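Local coordinates for putative uncharacterized protein PH1404 (Pyrococcus horikoshii, PDB 3AF6), which probably terminates transcription in this archaeon by cutting nascent RNA, as a zinc-dependent ribonuclease of the metallo-beta-lactamase superfamily, at residues Q292-F295 against I296-Q300; G523-G527 against G528-E532; C262-L265 against P266-F269; Q304-L307 against Y308-R311. All coordinates share one frame; numbering follows the deposited sequence.

Interaction 1: residues Q292-F295 against I296-Q300; sequences QKDF and IEIQQ
Gln-292 to Gln-300 is one stretch of alpha-helix whose successive turns are joined by i to i+4 backbone bonds, with Ile-296 N donating to Gln-292 O at 3.1 Å, Glu-297 N to Lys-293 O at 3.1 Å and Gln-299 N to Phe-295 O at 3.2 Å. The side chains then pair along the same four-residue step. Phe-295 and Gln-299 form the flat contact: the phenyl ring and the side-chain amide lie nearly parallel, their planes 9° apart, and OE1 of Gln-299 sits over one ring face, displaced toward the rim and 3.7 Å from CZ of Phe-295. The ring gets there because its CG is anti to the backbone N (chi1 176°), while the Gln-299 chain runs extended beyond CG. The same OE1 accepts a hydrogen bond from Leu-307 N, which fixes the amide above the ring. Both turns belong to helix 282-301 of the metallo-beta-lactamase domain. It packs against helix 310-319, with Ile-296 reaching Pro-310 and Ile-313, and Phe-295 also meets Tyr-308 in the intervening loop. Ile-296 carries its CG1 branch back along the helix, 3.4 Å from Gln-292 O. CG of Glu-297 passes 3.4 Å from Lys-293 O, yet the opposite charges of these two residues do not close into a salt bridge: OE2 of Glu-297 and NZ of Lys-293 remain 6.9 Å apart.

Interaction 2: residues G523-G527 against G528-E532; sequences GMLVG and GPSVE
OG of Ser-530 is turned to the loop before its helix, where it is hydrogen-bonded to Ser-522 O and stands 3.4 Å from Gly-527 O, a looser approach across the glycine pair. That loop, residues 523-527, leaves strand 516-520 of the parallel sheet in the beta-CASP domain, so the contact is a strand-to-helix connection folded onto the start of its own helix, 529-537. A backbone hydrogen bond between Ser-530 and Ser-521 ties the helix to the beginning of the same connection. Within the helix start itself, Val-531 N donates to Gly-528 O at 3.1 Å, a bond of the first turn. Methyl CG2 of Val-531 lies among backbone atoms rather than other methyls, 3.3 Å from Leu-525 O and 3.5 Å from Gly-527 N. CG2 faces the loop because CG1 takes the place opposite the backbone N (chi1 177°). Along the loop the backbone is unusual: Leu-525 has a left-handed helical conformation (phi 57°), and Gly-527 and Gly-528 both have backbone angles suited to glycine. Leu-525 also sends a branch across to the helix, its CD2 approaching CB of Ser-530 at 4.0 Å; the same leucine is buried against Leu-556 and Val-560 of helix 556-561 and against Ile-545 and Phe-547 of strand 544-547. That CD2 methyl of Leu-525 meets backbone as well, resting 3.5 Å from Ser-530 O.

Interaction 3: residues C262-L265 against P266-F269; sequences CGML and PYLF
Met-264 and Tyr-267 make the aromatic contact: the two side chains run side by side in the same direction, and methyl CE of Met-264 lies over one face of the tyrosine ring, 3.5 Å from the ring centroid and 26° off its normal. This is a CH-pi contact joined to a Met-aromatic one, for SD of Met-264 sits obliquely 4.7 Å from the centroid of the Tyr-267 ring. Bends at chi2 and chi3 (-66° and -67°) curl the methionine round so that its end, rather than its stem, meets the ring. The backbone bonds are those of a turn tightening into a helix. A type I beta turn runs from Cys-262 to Leu-265, just after His-256, His-258, Asp-260 and His-261, the HxHxDH zinc-binding motif of the metallo-beta-lactamase fold. Leu-268 N then donates to Leu-265 O at 3.2 Å, and Tyr-267 N gives a weak bond to Met-264 O at 2.9 Å. Pro-266 N has no hydrogen to donate; the amides of Tyr-267 and Leu-268 carry the bonds across. Apolar packing is looser: CD1 of Leu-265 comes within 4.4 Å of CD2 of Leu-268. Both leucines also touch Ile-252 of strand 251-253, whereas Pro-266 and Phe-269 lean on Val-316 of helix 310-319. A contact made of methyl, sulfur and ring surface, with no charged group of its own, is suited to its buried position beside the segment that supplies the zinc ligands.

Interaction 4: residues Q304-L307 against Y308-R311; sequences QDPL and YRPR
The loop from helix 282-301 to the N-terminus of helix 310-319 packs upon itself here, with Asp-305 and Pro-306 meeting Arg-309, the residue at the N-cap position. The guanidinium group lies across the proline: CG of Pro-306 stands over the centre of one face, 3.4 Å from CZ of Arg-309, so the flat cation is backed by an apolar ring. A bend at chi2 (-79°) folds the arginine chain back over the loop, toward the preceding residues. There NH2 of Arg-309 forms a salt bridge with OD1 of Asp-305 at 3.4 Å. The carboxylate and guanidinium planes are 67° apart and the side chains cross at about a right angle, so the pair meets through one oxygen and one nitrogen rather than as a flat two-pronged bridge. Both charged residues are exposed, and solvent would be expected to soften their attraction. Between them the chain turns inward. CD1 of Tyr-308 touches CB of Leu-307 at 3.5 Å, the tyrosine CG being set between its own backbone N and carbonyl carbon (chi1 39°). The ring is buried against Pro-266 and Ile-296, and its OH is hydrogen-bonded to Gly-263 O, which holds the far end of the side chain. Leu-307 packs against Leu-225, Phe-232 and Met-264. At the helix start, OD2 of Asp-312, three residues on in the first turn, accepts a hydrogen bond from Arg-309 N, a side-chain bond to the N-cap amide of a kind common at helix N-termini.

Overall arrangement
Interactions 1, 3 and 4 form one continuous patch of the metallo-beta-lactamase domain. Centres of interactions 1 and 4 are about 7 Å apart, and Gln-304 N probably donates to Gln-299 O at 3.0 Å where helix 282-301 gives way to the loop. Interactions 3 and 4 are joined by a probable hydrogen bond of 2.7 Å between Gly-263 O and Tyr-308 OH, with Pro-266 packed on the tyrosine ring; OE1 of Gln-292 lies 3.5 Å from CD of Pro-266. Interaction 2 belongs to the beta-CASP domain and touches interaction 1 across the domain boundary, where CG2 of Ile-298 lies 3.3 Å from Gly-528 N. The side chain of Cys-262 is about 9 Å from a zinc ion, those of Gln-292 and Val-526 about 13 Å.

Interaction 1: residues Q292-F295 against I296-Q300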
ATOM      1  N   GLN A 292       8.966   4.739  -3.520  1.00 39.97           N
ATOM      2  CA  GLN A 292       9.910   5.626  -2.851  1.00 41.57           C
ATOM      3  C   GLN A 292      11.281   5.625  -3.541  1.00 43.33           C
ATOM      4  O   GLN A 292      11.910   6.681  -3.699  1.00 41.61           O
ATOM      5  CB  GLN A 292      10.066   5.228  -1.375  1.00 38.92           C
ATOM      6  CG  GLN A 292       8.863   5.570  -0.525  1.00 38.41           C
ATOM      7  CD  GLN A 292       8.853   4.848   0.808  1.00 40.85           C
ATOM      8  OE1 GLN A 292       7.934   5.020   1.613  1.00 41.81           O
ATOM      9  NE2 GLN A 292       9.874   4.034   1.049  1.00 41.33           N
ATOM     10  N   LYS A 293      11.751   4.444  -3.939  1.00 44.61           N
ATOM     11  CA  LYS A 293      13.035   4.357  -4.614  1.00 47.23           C
ATOM     12  C   LYS A 293      12.858   5.016  -5.964  1.00 47.31           C
ATOM     13  O   LYS A 293      13.714   5.769  -6.423  1.00 49.30           O
ATOM     14  CB  LYS A 293      13.476   2.900  -4.779  1.00 48.96           C
ATOM     15  CG  LYS A 293      14.199   2.341  -3.553  1.00 56.70           C
ATOM     16  CD  LYS A 293      14.629   0.880  -3.741  1.00 62.40           C
ATOM     17  CE  LYS A 293      15.926   0.538  -2.970  1.00 65.35           C
ATOM     18  NZ  LYS A 293      15.841   0.674  -1.480  1.00 65.64           N
ATOM     19  N   ASP A 294      11.721   4.745  -6.586  1.00 45.54           N
ATOM     20  CA  ASP A 294      11.415   5.316  -7.881  1.00 46.53           C
ATOM     21  C   ASP A 294      11.412   6.846  -7.764  1.00 46.16           C
ATOM     22  O   ASP A 294      11.884   7.550  -8.657  1.00 46.44           O
ATOM     23  CB  ASP A 294      10.042   4.807  -8.336  1.00 49.21           C
ATOM     24  CG  ASP A 294       9.676   5.264  -9.732  1.00 52.48           C
ATOM     25  OD1 ASP A 294       8.466   5.243 -10.058  1.00 56.82           O
ATOM     26  OD2 ASP A 294      10.589   5.630 -10.506  1.00 53.07           O
ATOM     27  N   PHE A 295      10.894   7.346  -6.643  1.00 45.76           N
ATOM     28  CA  PHE A 295      10.795   8.782  -6.378  1.00 43.88           C
ATOM     29  C   PHE A 295      12.135   9.512  -6.232  1.00 44.56           C
ATOM     30  O   PHE A 295      12.356  10.547  -6.870  1.00 42.01           O
ATOM     31  CB  PHE A 295       9.941   9.007  -5.129  1.00 43.34           C
ATOM     32  CG  PHE A 295       9.854  10.446  -4.695  1.00 43.44           C
ATOM     33  CD1 PHE A 295       9.668  11.462  -5.625  1.00 42.05           C
ATOM     34  CD2 PHE A 295       9.926  10.778  -3.342  1.00 42.91           C
ATOM     35  CE1 PHE A 295       9.556  12.785  -5.216  1.00 42.08           C
ATOM     36  CE2 PHE A 295       9.812  12.099  -2.923  1.00 40.56           C
ATOM     37  CZ  PHE A 295       9.626  13.102  -3.862  1.00 43.02           C
ATOM     38  N   ILE A 296      13.029   8.989  -5.398  1.00 44.37           N
ATOM     39  CA  ILE A 296      14.313   9.648  -5.231  1.00 45.78           C
ATOM     40  C   ILE A 296      15.151   9.553  -6.502  1.00 47.73           C
ATOM     41  O   ILE A 296      15.891  10.487  -6.843  1.00 48.08           O
ATOM     42  CB  ILE A 296      15.092   9.106  -4.002  1.00 43.76           C
ATOM     43  CG1 ILE A 296      15.145   7.586  -4.010  1.00 44.87           C
ATOM     44  CG2 ILE A 296      14.432   9.612  -2.724  1.00 43.50           C
ATOM     45  CD1 ILE A 296      15.764   7.000  -2.744  1.00 43.62           C
ATOM     46  N   GLU A 297      15.015   8.446  -7.224  1.00 48.20           N
ATOM     47  CA  GLU A 297      15.754   8.288  -8.471  1.00 48.98           C
ATOM     48  C   GLU A 297      15.272   9.264  -9.552  1.00 46.81           C
ATOM     49  O   GLU A 297      16.079   9.822 -10.293  1.00 45.18           O
ATOM     50  CB  GLU A 297      15.647   6.849  -8.973  1.00 51.49           C
ATOM     51  CG  GLU A 297      16.595   5.899  -8.270  1.00 57.32           C
ATOM     52  CD  GLU A 297      16.364   4.449  -8.657  1.00 61.10           C
ATOM     53  OE1 GLU A 297      16.125   4.178  -9.858  1.00 62.45           O
ATOM     54  OE2 GLU A 297      16.434   3.580  -7.760  1.00 62.50           O
ATOM     55  N   ILE A 298      13.967   9.477  -9.655  1.00 46.11           N
ATOM     56  CA  ILE A 298      13.473  10.412 -10.665  1.00 47.49           C
ATOM     57  C   ILE A 298      14.004  11.825 -10.361  1.00 47.82           C
ATOM     58  O   ILE A 298      14.366  12.578 -11.272  1.00 46.27           O
ATOM     59  CB  ILE A 298      11.919  10.419 -10.721  1.00 46.85           C
ATOM     60  CG1 ILE A 298      11.404   9.010 -11.010  1.00 46.02           C
ATOM     61  CG2 ILE A 298      11.436  11.364 -11.799  1.00 46.84           C
ATOM     62  CD1 ILE A 298      12.157   8.289 -12.114  1.00 46.86           C
ATOM     63  N   GLN A 299      14.062  12.169  -9.076  1.00 47.27           N
ATOM     64  CA  GLN A 299      14.573  13.465  -8.652  1.00 48.62           C
ATOM     65  C   GLN A 299      16.031  13.638  -9.079  1.00 49.19           C
ATOM     66  O   GLN A 299      16.407  14.666  -9.643  1.00 48.12           O
ATOM     67  CB  GLN A 299      14.474  13.605  -7.132  1.00 49.14           C
ATOM     68  CG  GLN A 299      13.093  13.958  -6.616  1.00 48.75           C
ATOM     69  CD  GLN A 299      13.060  14.097  -5.108  1.00 49.75           C
ATOM     70  OE1 GLN A 299      13.309  13.142  -4.378  1.00 50.18           O
ATOM     71  NE2 GLN A 299      12.755  15.295  -4.635  1.00 52.40           N
ATOM     72  N   GLN A 300      16.846  12.626  -8.804  1.00 49.97           N
ATOM     73  CA  GLN A 300      18.256  12.674  -9.162  1.00 51.47           C
ATOM     74  C   GLN A 300      18.450  12.723 -10.672  1.00 52.49           C
ATOM     75  O   GLN A 300      19.291  13.469 -11.169  1.00 53.26           O
ATOM     76  CB  GLN A 300      18.988  11.469  -8.571  1.00 50.68           C
ATOM     77  CG  GLN A 300      18.999  11.465  -7.051  1.00 52.78           C
ATOM     78  CD  GLN A 300      19.654  10.232  -6.471  1.00 53.64           C
ATOM     79  OE1 GLN A 300      19.205   9.114  -6.704  1.00 54.27           O
ATOM     80  NE2 GLN A 300      20.723  10.429  -5.707  1.00 55.14           N
TER

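Interaction 2: residues G523-G527 against G528-E532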
ATOM      1  N   GLY A 523       1.998   9.189 -13.493  1.00 52.22           N
ATOM      2  CA  GLY A 523       0.635   9.323 -13.970  1.00 53.75           C
ATOM      3  C   GLY A 523       0.142  10.725 -14.253  1.00 54.98           C
ATOM      4  O   GLY A 523      -0.872  10.897 -14.933  1.00 55.11           O
ATOM      5  N   MET A 524       0.845  11.729 -13.743  1.00 57.06           N
ATOM      6  CA  MET A 524       0.435  13.112 -13.958  1.00 58.95           C
ATOM      7  C   MET A 524       1.513  13.922 -14.688  1.00 59.48           C
ATOM      8  O   MET A 524       1.520  15.155 -14.639  1.00 58.67           O
ATOM      9  CB  MET A 524       0.098  13.767 -12.613  1.00 59.31           C
ATOM     10  CG  MET A 524      -0.922  12.997 -11.778  1.00 60.02           C
ATOM     11  SD  MET A 524      -1.411  13.870 -10.261  1.00 63.36           S
ATOM     12  CE  MET A 524      -0.023  13.472  -9.162  1.00 60.68           C
ATOM     13  N   LEU A 525       2.406  13.226 -15.384  1.00 60.15           N
ATOM     14  CA  LEU A 525       3.482  13.894 -16.110  1.00 61.97           C
ATOM     15  C   LEU A 525       4.305  14.744 -15.145  1.00 63.52           C
ATOM     16  O   LEU A 525       4.936  15.729 -15.547  1.00 64.03           O
ATOM     17  CB  LEU A 525       2.915  14.791 -17.214  1.00 61.08           C
ATOM     18  CG  LEU A 525       2.250  14.120 -18.414  1.00 60.24           C
ATOM     19  CD1 LEU A 525       1.728  15.187 -19.371  1.00 59.83           C
ATOM     20  CD2 LEU A 525       3.251  13.219 -19.111  1.00 59.63           C
ATOM     21  N   VAL A 526       4.288  14.358 -13.869  1.00 63.79           N
ATOM     22  CA  VAL A 526       5.028  15.072 -12.837  1.00 62.44           C
ATOM     23  C   VAL A 526       6.493  14.655 -12.834  1.00 61.85           C
ATOM     24  O   VAL A 526       7.314  15.263 -12.156  1.00 61.80           O
ATOM     25  CB  VAL A 526       4.442  14.801 -11.443  1.00 63.00           C
ATOM     26  CG1 VAL A 526       5.096  15.714 -10.428  1.00 62.52           C
ATOM     27  CG2 VAL A 526       2.937  15.012 -11.462  1.00 63.02           C
ATOM     28  N   GLY A 527       6.817  13.618 -13.597  1.00 61.60           N
ATOM     29  CA  GLY A 527       8.193  13.159 -13.666  1.00 61.02           C
ATOM     30  C   GLY A 527       8.309  11.728 -14.155  1.00 60.10           C
ATOM     31  O   GLY A 527       7.305  11.022 -14.253  1.00 60.56           O
ATOM     32  N   GLY A 528       9.532  11.303 -14.463  1.00 58.00           N
ATOM     33  CA  GLY A 528       9.748   9.947 -14.934  1.00 55.18           C
ATOM     34  C   GLY A 528       9.639   9.803 -16.439  1.00 53.98           C
ATOM     35  O   GLY A 528       9.518  10.800 -17.151  1.00 54.57           O
ATOM     36  N   PRO A 529       9.674   8.564 -16.956  1.00 52.74           N
ATOM     37  CA  PRO A 529       9.585   8.256 -18.386  1.00 51.53           C
ATOM     38  C   PRO A 529       8.457   8.961 -19.132  1.00 51.25           C
ATOM     39  O   PRO A 529       8.627   9.370 -20.280  1.00 50.77           O
ATOM     40  CB  PRO A 529       9.414   6.745 -18.393  1.00 51.59           C
ATOM     41  CG  PRO A 529      10.218   6.321 -17.226  1.00 52.64           C
ATOM     42  CD  PRO A 529       9.802   7.324 -16.173  1.00 53.84           C
ATOM     43  N   SER A 530       7.308   9.107 -18.481  1.00 51.24           N
ATOM     44  CA  SER A 530       6.156   9.748 -19.109  1.00 51.71           C
ATOM     45  C   SER A 530       6.422  11.156 -19.641  1.00 51.75           C
ATOM     46  O   SER A 530       5.875  11.549 -20.669  1.00 53.16           O
ATOM     47  CB  SER A 530       4.977   9.778 -18.135  1.00 50.76           C
ATOM     48  OG  SER A 530       5.342  10.394 -16.919  1.00 51.28           O
ATOM     49  N   VAL A 531       7.265  11.914 -18.955  1.00 51.57           N
ATOM     50  CA  VAL A 531       7.565  13.274 -19.382  1.00 51.82           C
ATOM     51  C   VAL A 531       8.380  13.341 -20.678  1.00 52.13           C
ATOM     52  O   VAL A 531       8.166  14.224 -21.509  1.00 51.80           O
ATOM     53  CB  VAL A 531       8.301  14.035 -18.270  1.00 50.94           C
ATOM     54  CG1 VAL A 531       8.667  15.427 -18.739  1.00 50.85           C
ATOM     55  CG2 VAL A 531       7.410  14.111 -17.040  1.00 52.04           C
ATOM     56  N   GLU A 532       9.303  12.408 -20.857  1.00 52.75           N
ATOM     57  CA  GLU A 532      10.117  12.400 -22.061  1.00 55.03           C
ATOM     58  C   GLU A 532       9.237  12.142 -23.272  1.00 54.38           C
ATOM     59  O   GLU A 532       9.310  12.872 -24.261  1.00 54.11           O
ATOM     60  CB  GLU A 532      11.200  11.328 -21.968  1.00 59.21           C
ATOM     61  CG  GLU A 532      12.156  11.325 -23.145  1.00 66.05           C
ATOM     62  CD  GLU A 532      13.300  10.341 -22.957  1.00 72.02           C
ATOM     63  OE1 GLU A 532      14.062  10.116 -23.932  1.00 74.48           O
ATOM     64  OE2 GLU A 532      13.438   9.794 -21.833  1.00 74.66           O
TER

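Interaction 3: residues C262-L265 against P266-F269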
ATOM      1  N   CYS A 262       2.266   7.925   1.675  1.00 31.59           N
ATOM      2  CA  CYS A 262       3.417   7.364   2.378  1.00 33.99           C
ATOM      3  C   CYS A 262       4.736   8.002   1.907  1.00 33.15           C
ATOM      4  O   CYS A 262       5.816   7.621   2.360  1.00 33.22           O
ATOM      5  CB  CYS A 262       3.477   5.862   2.141  1.00 33.31           C
ATOM      6  SG  CYS A 262       3.899   5.520   0.430  1.00 42.78           S
ATOM      7  N   GLY A 263       4.637   8.969   1.002  1.00 31.91           N
ATOM      8  CA  GLY A 263       5.817   9.616   0.458  1.00 34.42           C
ATOM      9  C   GLY A 263       6.833  10.266   1.386  1.00 35.54           C
ATOM     10  O   GLY A 263       8.030  10.234   1.101  1.00 35.30           O
ATOM     11  N   MET A 264       6.374  10.877   2.473  1.00 36.55           N
ATOM     12  CA  MET A 264       7.285  11.521   3.417  1.00 38.26           C
ATOM     13  C   MET A 264       7.742  10.588   4.529  1.00 37.78           C
ATOM     14  O   MET A 264       8.601  10.947   5.337  1.00 38.80           O
ATOM     15  CB  MET A 264       6.623  12.751   4.051  1.00 39.78           C
ATOM     16  CG  MET A 264       6.607  13.980   3.165  1.00 42.53           C
ATOM     17  SD  MET A 264       8.271  14.584   2.859  1.00 46.06           S
ATOM     18  CE  MET A 264       8.712  15.131   4.497  1.00 44.51           C
ATOM     19  N   LEU A 265       7.177   9.390   4.573  1.00 36.50           N
ATOM     20  CA  LEU A 265       7.523   8.442   5.618  1.00 36.59           C
ATOM     21  C   LEU A 265       9.031   8.236   5.827  1.00 37.07           C
ATOM     22  O   LEU A 265       9.519   8.321   6.949  1.00 36.95           O
ATOM     23  CB  LEU A 265       6.820   7.114   5.350  1.00 37.20           C
ATOM     24  CG  LEU A 265       6.913   5.992   6.387  1.00 38.84           C
ATOM     25  CD1 LEU A 265       6.591   6.487   7.799  1.00 39.41           C
ATOM     26  CD2 LEU A 265       5.937   4.912   5.973  1.00 39.35           C
ATOM     27  N   PRO A 266       9.797   7.978   4.752  1.00 37.55           N
ATOM     28  CA  PRO A 266      11.232   7.784   4.989  1.00 37.74           C
ATOM     29  C   PRO A 266      11.981   9.055   5.436  1.00 38.71           C
ATOM     30  O   PRO A 266      13.013   8.978   6.109  1.00 36.51           O
ATOM     31  CB  PRO A 266      11.723   7.200   3.667  1.00 37.26           C
ATOM     32  CG  PRO A 266      10.771   7.739   2.680  1.00 38.27           C
ATOM     33  CD  PRO A 266       9.445   7.679   3.355  1.00 37.26           C
ATOM     34  N   TYR A 267      11.443  10.218   5.085  1.00 38.47           N
ATOM     35  CA  TYR A 267      12.032  11.494   5.480  1.00 39.77           C
ATOM     36  C   TYR A 267      12.201  11.511   6.994  1.00 40.49           C
ATOM     37  O   TYR A 267      13.148  12.089   7.536  1.00 39.26           O
ATOM     38  CB  TYR A 267      11.097  12.632   5.089  1.00 42.24           C
ATOM     39  CG  TYR A 267      11.642  14.020   5.329  1.00 45.42           C
ATOM     40  CD1 TYR A 267      12.424  14.654   4.361  1.00 47.42           C
ATOM     41  CD2 TYR A 267      11.330  14.725   6.492  1.00 45.18           C
ATOM     42  CE1 TYR A 267      12.873  15.954   4.536  1.00 48.70           C
ATOM     43  CE2 TYR A 267      11.774  16.030   6.677  1.00 46.90           C
ATOM     44  CZ  TYR A 267      12.543  16.635   5.692  1.00 49.94           C
ATOM     45  OH  TYR A 267      12.991  17.924   5.852  1.00 55.88           O
ATOM     46  N   LEU A 268      11.257  10.866   7.667  1.00 40.96           N
ATOM     47  CA  LEU A 268      11.238  10.797   9.117  1.00 40.55           C
ATOM     48  C   LEU A 268      12.471  10.145   9.715  1.00 41.77           C
ATOM     49  O   LEU A 268      12.931  10.551  10.782  1.00 43.46           O
ATOM     50  CB  LEU A 268       9.983  10.055   9.567  1.00 39.29           C
ATOM     51  CG  LEU A 268       8.916  10.830  10.344  1.00 41.57           C
ATOM     52  CD1 LEU A 268       8.919  12.317   9.978  1.00 37.08           C
ATOM     53  CD2 LEU A 268       7.562  10.179  10.063  1.00 40.54           C
ATOM     54  N   PHE A 269      13.000   9.136   9.030  1.00 42.46           N
ATOM     55  CA  PHE A 269      14.178   8.419   9.501  1.00 42.19           C
ATOM     56  C   PHE A 269      15.456   9.171   9.131  1.00 43.79           C
ATOM     57  O   PHE A 269      16.431   9.167   9.879  1.00 44.95           O
ATOM     58  CB  PHE A 269      14.190   7.005   8.911  1.00 42.25           C
ATOM     59  CG  PHE A 269      13.096   6.115   9.442  1.00 40.10           C
ATOM     60  CD1 PHE A 269      13.184   5.568  10.713  1.00 40.19           C
ATOM     61  CD2 PHE A 269      11.969   5.843   8.678  1.00 42.36           C
ATOM     62  CE1 PHE A 269      12.159   4.755  11.227  1.00 39.34           C
ATOM     63  CE2 PHE A 269      10.939   5.030   9.184  1.00 42.26           C
ATOM     64  CZ  PHE A 269      11.041   4.487  10.463  1.00 39.46           C
TER

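Interaction 4: residues Q304-L307 against Y308-R311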
ATOM      1  N   GLN A 304      18.280  17.023  -9.231  1.00 47.42           N
ATOM      2  CA  GLN A 304      17.813  17.637  -7.994  1.00 45.93           C
ATOM      3  C   GLN A 304      18.255  16.824  -6.790  1.00 45.90           C
ATOM      4  O   GLN A 304      18.441  15.613  -6.884  1.00 44.61           O
ATOM      5  CB  GLN A 304      16.291  17.748  -7.992  1.00 46.22           C
ATOM      6  CG  GLN A 304      15.734  18.483  -9.184  1.00 46.27           C
ATOM      7  CD  GLN A 304      16.413  19.805  -9.390  1.00 47.87           C
ATOM      8  OE1 GLN A 304      16.967  20.067 -10.460  1.00 51.57           O
ATOM      9  NE2 GLN A 304      16.386  20.656  -8.368  1.00 46.95           N
ATOM     10  N   ASP A 305      18.438  17.491  -5.657  1.00 46.91           N
ATOM     11  CA  ASP A 305      18.845  16.780  -4.458  1.00 49.02           C
ATOM     12  C   ASP A 305      17.615  16.016  -3.995  1.00 48.51           C
ATOM     13  O   ASP A 305      16.534  16.588  -3.865  1.00 50.04           O
ATOM     14  CB  ASP A 305      19.303  17.751  -3.371  1.00 51.93           C
ATOM     15  CG  ASP A 305      19.874  17.034  -2.165  1.00 56.53           C
ATOM     16  OD1 ASP A 305      20.884  16.315  -2.337  1.00 58.36           O
ATOM     17  OD2 ASP A 305      19.311  17.179  -1.052  1.00 58.83           O
ATOM     18  N   PRO A 306      17.760  14.707  -3.745  1.00 46.47           N
ATOM     19  CA  PRO A 306      16.638  13.872  -3.303  1.00 45.14           C
ATOM     20  C   PRO A 306      16.175  14.150  -1.870  1.00 44.04           C
ATOM     21  O   PRO A 306      16.972  14.570  -1.035  1.00 44.78           O
ATOM     22  CB  PRO A 306      17.186  12.458  -3.492  1.00 45.03           C
ATOM     23  CG  PRO A 306      18.654  12.636  -3.189  1.00 42.90           C
ATOM     24  CD  PRO A 306      18.985  13.906  -3.919  1.00 44.33           C
ATOM     25  N   LEU A 307      14.888  13.920  -1.596  1.00 41.75           N
ATOM     26  CA  LEU A 307      14.337  14.144  -0.262  1.00 39.92           C
ATOM     27  C   LEU A 307      14.922  13.182   0.747  1.00 38.11           C
ATOM     28  O   LEU A 307      14.960  13.469   1.932  1.00 38.13           O
ATOM     29  CB  LEU A 307      12.818  13.988  -0.256  1.00 43.82           C
ATOM     30  CG  LEU A 307      11.947  15.178  -0.664  1.00 46.96           C
ATOM     31  CD1 LEU A 307      10.480  14.755  -0.605  1.00 46.58           C
ATOM     32  CD2 LEU A 307      12.192  16.357   0.270  1.00 43.60           C
ATOM     33  N   TYR A 308      15.349  12.023   0.277  1.00 35.37           N
ATOM     34  CA  TYR A 308      15.953  11.043   1.156  1.00 36.89           C
ATOM     35  C   TYR A 308      16.697  10.022   0.319  1.00 37.81           C
ATOM     36  O   TYR A 308      16.771  10.161  -0.897  1.00 37.31           O
ATOM     37  CB  TYR A 308      14.915  10.359   2.052  1.00 38.58           C
ATOM     38  CG  TYR A 308      13.599  10.047   1.382  1.00 38.01           C
ATOM     39  CD1 TYR A 308      12.546  10.948   1.448  1.00 36.17           C
ATOM     40  CD2 TYR A 308      13.413   8.860   0.669  1.00 38.40           C
ATOM     41  CE1 TYR A 308      11.345  10.691   0.829  1.00 39.00           C
ATOM     42  CE2 TYR A 308      12.202   8.584   0.038  1.00 39.10           C
ATOM     43  CZ  TYR A 308      11.172   9.513   0.129  1.00 39.80           C
ATOM     44  OH  TYR A 308       9.959   9.278  -0.457  1.00 39.70           O
ATOM     45  N   ARG A 309      17.235   9.003   0.973  1.00 38.39           N
ATOM     46  CA  ARG A 309      18.027   7.988   0.296  1.00 41.14           C
ATOM     47  C   ARG A 309      17.604   6.562   0.628  1.00 42.23           C
ATOM     48  O   ARG A 309      16.781   6.326   1.520  1.00 43.08           O
ATOM     49  CB  ARG A 309      19.497   8.142   0.706  1.00 44.79           C
ATOM     50  CG  ARG A 309      20.013   9.565   0.698  1.00 45.48           C
ATOM     51  CD  ARG A 309      20.329  10.013  -0.705  1.00 47.10           C
ATOM     52  NE  ARG A 309      20.761  11.405  -0.719  1.00 51.67           N
ATOM     53  CZ  ARG A 309      21.579  11.913  -1.631  1.00 52.78           C
ATOM     54  NH1 ARG A 309      22.051  11.132  -2.599  1.00 54.07           N
ATOM     55  NH2 ARG A 309      21.925  13.194  -1.572  1.00 52.37           N
ATOM     56  N   PRO A 310      18.174   5.589  -0.099  1.00 41.49           N
ATOM     57  CA  PRO A 310      17.915   4.161   0.070  1.00 40.71           C
ATOM     58  C   PRO A 310      18.065   3.679   1.514  1.00 42.07           C
ATOM     59  O   PRO A 310      17.300   2.832   1.962  1.00 45.23           O
ATOM     60  CB  PRO A 310      18.943   3.525  -0.856  1.00 39.13           C
ATOM     61  CG  PRO A 310      18.960   4.481  -2.003  1.00 37.55           C
ATOM     62  CD  PRO A 310      18.950   5.833  -1.333  1.00 39.90           C
ATOM     63  N   ARG A 311      19.039   4.199   2.250  1.00 43.14           N
ATOM     64  CA  ARG A 311      19.218   3.755   3.636  1.00 45.93           C
ATOM     65  C   ARG A 311      17.995   4.123   4.472  1.00 44.77           C
ATOM     66  O   ARG A 311      17.645   3.421   5.423  1.00 45.18           O
ATOM     67  CB  ARG A 311      20.487   4.365   4.255  1.00 48.40           C
ATOM     68  CG  ARG A 311      20.604   5.862   4.084  1.00 54.66           C
ATOM     69  CD  ARG A 311      21.964   6.388   4.524  1.00 59.73           C
ATOM     70  NE  ARG A 311      22.109   6.429   5.978  1.00 64.73           N
ATOM     71  CZ  ARG A 311      23.185   6.891   6.612  1.00 65.73           C
ATOM     72  NH1 ARG A 311      24.222   7.354   5.917  1.00 67.06           N
ATOM     73  NH2 ARG A 311      23.227   6.892   7.941  1.00 64.67           N
TER